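Local coordinates for protein InvG (Salmonella enterica subsp. enterica serovar Typhimurium, PDB 4G08) that forms the ring-shaped outer-membrane secretin of the SPI-1 type III secretion system, the injectisome that delivers bacterial effector proteins into host cells, at residues A[101-104]-A[105-109]. Residues are numbered along the deposited sequence; the frame is centred on the assembly and turned at random. Where two conformers were deposited one is given.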
ATOM      1  N   ASN A 101      17.182   1.607 -10.872  1.00 26.67           N
ATOM      2  CA  ASN A 101      17.290   2.897 -10.240  1.00 29.04           C
ATOM      3  C   ASN A 101      16.481   3.986 -10.926  1.00 21.50           C
ATOM      4  O   ASN A 101      15.855   4.764 -10.274  1.00 24.04           O
ATOM      5  CB  ASN A 101      18.753   3.302 -10.017  1.00 33.18           C
ATOM      6  CG  ASN A 101      18.904   4.379  -8.981  1.00 32.97           C
ATOM      7  OD1 ASN A 101      18.825   4.122  -7.803  1.00 41.41           O
ATOM      8  ND2 ASN A 101      19.080   5.590  -9.424  1.00 42.48           N
ATOM      9  N   GLU A 102      16.474   3.995 -12.239  1.00 24.88           N
ATOM     10  CA  GLU A 102      15.651   4.916 -13.028  1.00 27.30           C
ATOM     11  C   GLU A 102      14.167   4.679 -12.762  1.00 25.16           C
ATOM     12  O   GLU A 102      13.387   5.624 -12.680  1.00 22.55           O
ATOM     13  CB  GLU A 102      15.959   4.693 -14.514  1.00 30.44           C
ATOM     14  CG  GLU A 102      15.363   5.685 -15.504  1.00 41.31           C
ATOM     15  CD  GLU A 102      15.638   5.286 -16.952  1.00 50.45           C
ATOM     16  OE1 GLU A 102      16.415   4.326 -17.176  1.00 45.18           O
ATOM     17  OE2 GLU A 102      15.029   5.889 -17.863  1.00 51.30           O
ATOM     18  N   PHE A 103      13.774   3.415 -12.691  1.00 21.97           N
ATOM     19  CA  PHE A 103      12.377   3.069 -12.466  1.00 15.55           C
ATOM     20  C   PHE A 103      11.909   3.440 -11.059  1.00 17.25           C
ATOM     21  O   PHE A 103      10.887   4.102 -10.888  1.00 19.43           O
ATOM     22  CB  PHE A 103      12.169   1.584 -12.708  1.00 18.60           C
ATOM     23  CG  PHE A 103      10.757   1.148 -12.537  1.00 18.44           C
ATOM     24  CD1 PHE A 103       9.768   1.667 -13.346  1.00 17.55           C
ATOM     25  CD2 PHE A 103      10.403   0.324 -11.492  1.00 16.57           C
ATOM     26  CE1 PHE A 103       8.457   1.295 -13.174  1.00 16.00           C
ATOM     27  CE2 PHE A 103       9.089  -0.013 -11.281  1.00 16.21           C
ATOM     28  CZ  PHE A 103       8.115   0.470 -12.127  1.00 14.65           C
ATOM     29  N   ASN A 104      12.761   3.168 -10.080  1.00 18.61           N
ATOM     30  CA  ASN A 104      12.523   3.581  -8.707  1.00 19.81           C
ATOM     31  C   ASN A 104      12.287   5.074  -8.608  1.00 20.56           C
ATOM     32  O   ASN A 104      11.328   5.523  -7.984  1.00 22.28           O
ATOM     33  CB  ASN A 104      13.737   3.241  -7.861  1.00 23.93           C
ATOM     34  CG  ASN A 104      13.510   2.048  -6.974  1.00 29.30           C
ATOM     35  OD1 ASN A 104      12.610   2.040  -6.133  1.00 34.29           O
ATOM     36  ND2 ASN A 104      14.398   1.074  -7.080  1.00 37.19           N
ATOM     37  N   ASN A 105      13.223   5.846  -9.141  1.00 23.27           N
ATOM     38  CA  ASN A 105      13.098   7.292  -9.093  1.00 24.14           C
ATOM     39  C   ASN A 105      11.832   7.760  -9.766  1.00 21.52           C
ATOM     40  O   ASN A 105      11.178   8.688  -9.301  1.00 26.46           O
ATOM     41  CB  ASN A 105      14.289   7.948  -9.757  1.00 23.85           C
ATOM     42  CG  ASN A 105      15.546   7.787  -8.951  1.00 29.98           C
ATOM     43  OD1 ASN A 105      15.500   7.420  -7.778  1.00 33.58           O
ATOM     44  ND2 ASN A 105      16.685   7.985  -9.594  1.00 35.59           N
ATOM     45  N   PHE A 106      11.453   7.076 -10.831  1.00 21.53           N
ATOM     46  CA  PHE A 106      10.254   7.437 -11.542  1.00 21.85           C
ATOM     47  C   PHE A 106       9.033   7.267 -10.641  1.00 24.09           C
ATOM     48  O   PHE A 106       8.178   8.150 -10.569  1.00 24.54           O
ATOM     49  CB  PHE A 106      10.123   6.576 -12.786  1.00 22.16           C
ATOM     50  CG  PHE A 106       8.812   6.714 -13.472  1.00 21.45           C
ATOM     51  CD1 PHE A 106       8.493   7.876 -14.148  1.00 29.32           C
ATOM     52  CD2 PHE A 106       7.852   5.743 -13.331  1.00 25.21           C
ATOM     53  CE1 PHE A 106       7.274   8.018 -14.769  1.00 32.05           C
ATOM     54  CE2 PHE A 106       6.619   5.887 -13.922  1.00 33.44           C
ATOM     55  CZ  PHE A 106       6.327   7.027 -14.642  1.00 32.37           C
ATOM     56  N   LEU A 107       8.971   6.151  -9.920  1.00 17.54           N
ATOM     57  CA  LEU A 107       7.859   5.924  -9.005  1.00 17.17           C
ATOM     58  C   LEU A 107       7.860   6.972  -7.907  1.00 23.21           C
ATOM     59  O   LEU A 107       6.802   7.362  -7.414  1.00 24.36           O
ATOM     60  CB  LEU A 107       7.944   4.544  -8.369  1.00 20.65           C
ATOM     61  CG  LEU A 107       7.810   3.370  -9.327  1.00 18.52           C
ATOM     62  CD1 LEU A 107       7.884   2.088  -8.525  1.00 20.26           C
ATOM     63  CD2 LEU A 107       6.500   3.457 -10.087  1.00 22.77           C
ATOM     64  N   LYS A 108       9.048   7.322  -7.436  1.00 21.74           N
ATOM     65  CA  LYS A 108       9.183   8.267  -6.334  1.00 26.21           C
ATOM     66  C   LYS A 108       8.728   9.664  -6.735  1.00 26.14           C
ATOM     67  O   LYS A 108       7.907  10.276  -6.048  1.00 26.14           O
ATOM     68  CB  LYS A 108      10.632   8.302  -5.866  1.00 19.26           C
ATOM     69  CG  LYS A 108      10.966   7.125  -4.978  1.00 21.93           C
ATOM     70  CD  LYS A 108      12.449   6.996  -4.718  1.00 24.31           C
ATOM     71  CE  LYS A 108      12.686   5.872  -3.727  1.00 27.64           C
ATOM     72  NZ  LYS A 108      14.126   5.630  -3.462  1.00 36.62           N
ATOM     73  N   ARG A 109       9.275  10.172  -7.838  1.00 27.52           N
ATOM     74  CA  ARG A 109       8.955  11.516  -8.309  0.56 25.21           C
ATOM     75  C   ARG A 109       7.459  11.644  -8.447  1.00 33.15           C
ATOM     76  O   ARG A 109       6.919  12.748  -8.412  1.00 36.34           O
ATOM     77  CB  ARG A 109       9.599  11.790  -9.669  0.56 26.06           C
ATOM     78  CG  ARG A 109       9.205  13.133 -10.270  0.56 22.60           C
ATOM     79  CD  ARG A 109       9.763  14.285  -9.451  0.56 25.27           C
ATOM     80  NE  ARG A 109       9.355  15.589  -9.967  0.56 25.67           N
ATOM     81  CZ  ARG A 109       8.360  16.313  -9.461  0.56 29.60           C
ATOM     82  NH1 ARG A 109       7.615  15.827  -8.478  0.56 30.53           N
ATOM     83  NH2 ARG A 109       8.070  17.499  -9.980  0.56 24.56           N
TER
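Leu107 reaches back one turn of helix 100-109 and sets its CG over one face of the Phe103 ring, near the rim. That CG sits 4.3 Å from the ring centroid and 20° off the ring normal, a CH-pi contact, while CD1 comes within 3.7 Å of Phe103 CE2. The torsions bring the two together: Phe103 holds CG opposite its own N, whereas Leu107 turns CG beside its N (chi1 -64°), back toward the preceding turn. A flat ring and a branched aliphatic suit these two buried positions, since neither carries a polar group needing a partner. Phe106 adds a looser apolar contact, its CD2 4.5 Å from Phe103 CE1.

Four i to i+4 backbone bonds join the two turns. The straightest joins Asn105 N to Asn101 O at 3.1 Å, with an N-H...O angle of 171°; Leu107 N meets Phe103 O at 3.0 Å, which ties the backbones of the aromatic and aliphatic partners together. On the polar flank, the aliphatic part of Lys108 lies over Asn104 O, with its CG 3.4 Å from that oxygen, and the extended chain carries its charged end on to a cation-pi contact with Tyr113. At the start of the helix, Ser99 OG receives the amide of Glu102; near its end, Ser110 OG bonds Leu107 O.

Phe103 also packs on Ala143, Ala144 and Met147 of helix 134-150, in the type II/III secretion system short domain that follows the N0 domain. The helix is therefore amphipathic: Phe103 and Leu107 are buried, Asn101, Glu102 and Asn105 are exposed, and Phe106 lies at the border, largely exposed but touching Met147. CH-pi and apolar packing thus bury one face, while the helix itself satisfies these backbone polar atoms.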